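PDB 2G5C: prephenate dehydrogenase from Aquifex aeolicus, which probably catalyses the NAD(+)-dependent oxidative decarboxylation of prephenate to 3-(4-hydroxyphenyl)pyruvate in the biosynthesis of L-tyrosine. Local coordinates for residues P119-E124 with E137-I142. Sequence-based numbering, arbitrary orientation.
With NAD (nicotinamide-adenine-dinucleotide), chain E.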
ATOM      1  N   PRO A 119       0.992   0.861 -21.801  1.00 24.07           N
ATOM      2  CA  PRO A 119       0.351  -0.354 -21.296  1.00 26.07           C
ATOM      3  C   PRO A 119       0.346  -0.307 -19.768  1.00 28.25           C
ATOM      4  O   PRO A 119       1.370  -0.013 -19.152  1.00 28.52           O
ATOM      5  CB  PRO A 119       1.243  -1.460 -21.843  1.00 24.64           C
ATOM      6  CG  PRO A 119       2.602  -0.821 -21.800  1.00 25.88           C
ATOM      7  CD  PRO A 119       2.318   0.557 -22.367  1.00 24.05           C
ATOM      8  N   ILE A 120      -0.806  -0.573 -19.162  1.00 31.45           N
ATOM      9  CA  ILE A 120      -0.915  -0.546 -17.706  1.00 34.99           C
ATOM     10  C   ILE A 120      -0.677  -1.944 -17.155  1.00 38.42           C
ATOM     11  O   ILE A 120      -1.604  -2.614 -16.687  1.00 38.04           O
ATOM     12  CB  ILE A 120      -2.310  -0.054 -17.252  1.00 34.81           C
ATOM     13  CG1 ILE A 120      -2.659   1.264 -17.951  1.00 34.26           C
ATOM     14  CG2 ILE A 120      -2.327   0.135 -15.735  1.00 33.13           C
ATOM     15  CD1 ILE A 120      -1.710   2.405 -17.632  1.00 36.59           C
ATOM     16  N   ALA A 121       0.576  -2.377 -17.227  1.00 41.52           N
ATOM     17  CA  ALA A 121       0.979  -3.691 -16.749  1.00 45.65           C
ATOM     18  C   ALA A 121       2.443  -3.637 -16.329  1.00 48.81           C
ATOM     19  O   ALA A 121       3.053  -2.566 -16.320  1.00 48.77           O
ATOM     20  CB  ALA A 121       0.786  -4.725 -17.850  1.00 45.10           C
ATOM     21  N   GLY A 122       3.001  -4.794 -15.983  1.00 52.30           N
ATOM     22  CA  GLY A 122       4.391  -4.854 -15.568  1.00 56.33           C
ATOM     23  C   GLY A 122       4.551  -4.746 -14.064  1.00 59.19           C
ATOM     24  O   GLY A 122       4.233  -3.716 -13.471  1.00 60.09           O
ATOM     25  N   THR A 123       5.047  -5.811 -13.446  1.00 61.81           N
ATOM     26  CA  THR A 123       5.238  -5.832 -12.000  1.00 64.68           C
ATOM     27  C   THR A 123       6.510  -5.103 -11.579  1.00 65.88           C
ATOM     28  O   THR A 123       7.176  -5.496 -10.619  1.00 66.52           O
ATOM     29  CB  THR A 123       5.294  -7.279 -11.469  1.00 65.33           C
ATOM     30  OG1 THR A 123       6.347  -7.991 -12.130  1.00 66.67           O
ATOM     31  CG2 THR A 123       3.971  -7.991 -11.720  1.00 65.68           C
ATOM     32  N   GLU A 124       6.840  -4.039 -12.305  1.00 67.04           N
ATOM     33  CA  GLU A 124       8.022  -3.228 -12.020  1.00 67.85           C
ATOM     34  C   GLU A 124       9.353  -3.956 -12.214  1.00 67.27           C
ATOM     35  O   GLU A 124      10.413  -3.332 -12.150  1.00 67.31           O
ATOM     36  CB  GLU A 124       7.959  -2.677 -10.588  1.00 69.67           C
ATOM     37  CG  GLU A 124       6.799  -1.718 -10.315  1.00 72.62           C
ATOM     38  CD  GLU A 124       5.453  -2.420 -10.226  1.00 74.04           C
ATOM     39  OE1 GLU A 124       5.294  -3.296  -9.348  1.00 74.83           O
ATOM     40  OE2 GLU A 124       4.552  -2.092 -11.029  1.00 74.18           O
ATOM     41  N   GLU A 137      -2.170  -9.507 -21.306  1.00 39.47           N
ATOM     42  CA  GLU A 137      -3.455 -10.206 -21.325  1.00 41.99           C
ATOM     43  C   GLU A 137      -4.497  -9.607 -20.381  1.00 42.20           C
ATOM     44  O   GLU A 137      -4.386  -9.724 -19.163  1.00 42.70           O
ATOM     45  CB  GLU A 137      -3.255 -11.683 -20.982  1.00 44.84           C
ATOM     46  CG  GLU A 137      -2.367 -12.437 -21.953  1.00 49.72           C
ATOM     47  CD  GLU A 137      -2.984 -12.565 -23.333  1.00 53.01           C
ATOM     48  OE1 GLU A 137      -3.311 -11.526 -23.940  1.00 54.67           O
ATOM     49  OE2 GLU A 137      -3.141 -13.708 -23.812  1.00 55.86           O
ATOM     50  N   GLY A 138      -5.512  -8.969 -20.955  1.00 42.65           N
ATOM     51  CA  GLY A 138      -6.566  -8.372 -20.154  1.00 42.91           C
ATOM     52  C   GLY A 138      -6.232  -7.005 -19.588  1.00 42.86           C
ATOM     53  O   GLY A 138      -7.125  -6.275 -19.156  1.00 44.33           O
ATOM     54  N   LYS A 139      -4.951  -6.654 -19.583  1.00 41.83           N
ATOM     55  CA  LYS A 139      -4.517  -5.363 -19.061  1.00 41.19           C
ATOM     56  C   LYS A 139      -5.003  -4.201 -19.925  1.00 39.80           C
ATOM     57  O   LYS A 139      -5.362  -4.384 -21.085  1.00 39.55           O
ATOM     58  CB  LYS A 139      -2.988  -5.318 -18.965  1.00 42.02           C
ATOM     59  CG  LYS A 139      -2.422  -5.578 -17.573  1.00 43.89           C
ATOM     60  CD  LYS A 139      -2.661  -6.998 -17.092  1.00 44.08           C
ATOM     61  CE  LYS A 139      -1.959  -7.229 -15.759  1.00 44.19           C
ATOM     62  NZ  LYS A 139      -2.016  -8.650 -15.318  1.00 44.03           N
ATOM     63  N   LYS A 140      -5.012  -3.002 -19.351  1.00 38.40           N
ATOM     64  CA  LYS A 140      -5.443  -1.822 -20.085  1.00 38.07           C
ATOM     65  C   LYS A 140      -4.272  -1.222 -20.851  1.00 37.10           C
ATOM     66  O   LYS A 140      -3.121  -1.336 -20.431  1.00 36.43           O
ATOM     67  CB  LYS A 140      -6.007  -0.768 -19.130  1.00 38.55           C
ATOM     68  CG  LYS A 140      -7.223  -1.216 -18.338  1.00 41.95           C
ATOM     69  CD  LYS A 140      -7.757  -0.086 -17.470  1.00 42.61           C
ATOM     70  CE  LYS A 140      -8.930  -0.547 -16.616  1.00 44.60           C
ATOM     71  NZ  LYS A 140      -9.494   0.551 -15.778  1.00 45.43           N
ATOM     72  N   VAL A 141      -4.575  -0.595 -21.982  1.00 36.03           N
ATOM     73  CA  VAL A 141      -3.563   0.057 -22.801  1.00 33.51           C
ATOM     74  C   VAL A 141      -4.100   1.419 -23.213  1.00 32.08           C
ATOM     75  O   VAL A 141      -5.129   1.522 -23.883  1.00 31.53           O
ATOM     76  CB  VAL A 141      -3.227  -0.753 -24.064  1.00 34.11           C
ATOM     77  CG1 VAL A 141      -2.257   0.033 -24.934  1.00 32.87           C
ATOM     78  CG2 VAL A 141      -2.610  -2.086 -23.675  1.00 33.22           C
ATOM     79  N   ILE A 142      -3.399   2.467 -22.800  1.00 31.40           N
ATOM     80  CA  ILE A 142      -3.813   3.824 -23.107  1.00 30.04           C
ATOM     81  C   ILE A 142      -3.053   4.407 -24.291  1.00 29.42           C
ATOM     82  O   ILE A 142      -1.829   4.559 -24.244  1.00 27.87           O
ATOM     83  CB  ILE A 142      -3.589   4.761 -21.903  1.00 30.27           C
ATOM     84  CG1 ILE A 142      -4.080   4.097 -20.612  1.00 33.64           C
ATOM     85  CG2 ILE A 142      -4.311   6.079 -22.135  1.00 29.08           C
ATOM     86  CD1 ILE A 142      -5.559   3.802 -20.586  1.00 32.87           C
TER
HETATM   87  PA  NAD E3686      14.346  -2.315 -18.192  1.00 33.72           P
HETATM   88  O1A NAD E3686      13.983  -3.721 -17.960  1.00 31.02           O
HETATM   89  O2A NAD E3686      15.410  -1.740 -17.281  1.00 30.42           O
HETATM   90  O5B NAD E3686      14.768  -2.206 -19.723  1.00 32.16           O
HETATM   91  C5B NAD E3686      15.183  -0.978 -20.248  1.00 31.31           C
HETATM   92  C4B NAD E3686      16.138  -1.233 -21.400  1.00 28.47           C
HETATM   93  O4B NAD E3686      16.528   0.044 -21.833  1.00 30.43           O
HETATM   94  C3B NAD E3686      17.439  -1.947 -20.968  1.00 30.82           C
HETATM   95  O3B NAD E3686      17.628  -3.182 -21.647  1.00 29.46           O
HETATM   96  C2B NAD E3686      18.517  -0.896 -21.246  1.00 31.01           C
HETATM   97  O2B NAD E3686      19.793  -1.392 -21.592  1.00 30.47           O
HETATM   98  C1B NAD E3686      17.824  -0.109 -22.332  1.00 30.12           C
HETATM   99  N9A NAD E3686      18.314   1.239 -22.670  1.00 30.09           N
HETATM  100  C8A NAD E3686      18.722   2.256 -21.839  1.00 27.82           C
HETATM  101  N7A NAD E3686      19.083   3.309 -22.591  1.00 30.08           N
HETATM  102  C5A NAD E3686      18.913   2.988 -23.894  1.00 30.74           C
HETATM  103  C6A NAD E3686      19.115   3.663 -25.107  1.00 28.94           C
HETATM  104  N6A NAD E3686      19.569   4.903 -25.128  1.00 30.57           N
HETATM  105  N1A NAD E3686      18.830   3.019 -26.313  1.00 30.91           N
HETATM  106  C2A NAD E3686      18.349   1.709 -26.322  1.00 30.49           C
HETATM  107  N3A NAD E3686      18.147   1.033 -25.127  1.00 33.27           N
HETATM  108  C4A NAD E3686      18.427   1.674 -23.944  1.00 30.27           C
HETATM  109  O3  NAD E3686      13.040  -1.335 -18.104  1.00 33.51           O
HETATM  110  PN  NAD E3686      11.515  -1.767 -18.369  1.00 35.85           P
HETATM  111  O1N NAD E3686      11.498  -2.797 -19.425  1.00 33.26           O
HETATM  112  O2N NAD E3686      10.919  -2.153 -17.061  1.00 36.82           O
HETATM  113  O5D NAD E3686      10.718  -0.452 -18.863  1.00 39.31           O
HETATM  114  C5D NAD E3686      11.033   0.188 -20.083  1.00 37.72           C
HETATM  115  C4D NAD E3686      10.067   1.348 -20.415  1.00 36.50           C
HETATM  116  O4D NAD E3686       8.728   0.944 -20.181  1.00 37.28           O
HETATM  117  C3D NAD E3686      10.241   2.679 -19.669  1.00 37.26           C
HETATM  118  O3D NAD E3686      10.254   3.739 -20.628  1.00 36.27           O
HETATM  119  C2D NAD E3686       9.048   2.794 -18.732  1.00 37.35           C
HETATM  120  O2D NAD E3686       8.608   4.137 -18.553  1.00 34.62           O
HETATM  121  C1D NAD E3686       8.020   1.880 -19.395  1.00 36.28           C
HETATM  122  N1N NAD E3686       7.105   1.124 -18.484  1.00 37.05           N
HETATM  123  C2N NAD E3686       7.670   0.356 -17.469  1.00 37.34           C
HETATM  124  C3N NAD E3686       6.842  -0.365 -16.597  1.00 38.73           C
HETATM  125  C7N NAD E3686       7.468  -1.189 -15.510  1.00 39.37           C
HETATM  126  O7N NAD E3686       6.633  -1.880 -14.676  1.00 41.08           O
HETATM  127  N7N NAD E3686       8.772  -1.280 -15.321  1.00 39.82           N
HETATM  128  C4N NAD E3686       5.432  -0.295 -16.769  1.00 38.80           C
HETATM  129  C5N NAD E3686       4.870   0.488 -17.804  1.00 37.80           C
HETATM  130  C6N NAD E3686       5.727   1.199 -18.661  1.00 38.49           C
HETATM  131  O   HOH W   1      -4.497  -2.650 -16.404  1.00 34.75           O
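Ile-120 and Lys-140 face each other across two antiparallel segments, held by one nearly straight backbone hydrogen bond, Ile-120 N to Lys-140 O at 2.7 Å, with an N-H...O angle of 170°. On the other side of this pair the direct bond is replaced by a water, which donates to Ile-120 O at 2.9 Å and accepts from Lys-140 N. Ile-120 is also the centre of an inverse gamma turn, with a weak bond from Ala-121 N to Pro-119 O. On the sheet face of Ile-120, its CG1 stands anti to the carbonyl carbon (chi1 -51°), beside the backbone N, which sets it close to the Lys-140 O that this N grips and to Lys-140 CB; it also meets Ile-142 CG1 at 4.1 Å, the two branches crossing at a slant. The methylenes of Lys-140 beyond CG run extended and carry the amine away from the strand pair. Phe-180 of helix 173-201 packs on Ile-120 as well. On the opposite face, Pro-119 CB lies 4.3 Å from Val-141 CG2, and Trp-161 of helix 151-163 touches both residues. Chi1 of Lys-139, off-staggered at -99°, sets CG tightly against the Ala-121 methyl, 3.3 Å from its CB, and 3.2 Å from Ile-120 O; the bend at chi2 then turns the rest of the chain, which leads off from the 119-124 segment. Beyond the turn, the 119-124 segment borders the nicotinamide of NAD: Ala-121 O lies 3.3 Å from C4N, the ring carbon that takes the hydride, and Glu-124 N makes a weak bond to carboxamide O7N. In this Rossmann-type domain, apolar packing and a single direct backbone bond thus tie the 140-143 strand to the edge of the cofactor site, while the bridging water supplies the polar link where the chain turns toward the nicotinamide.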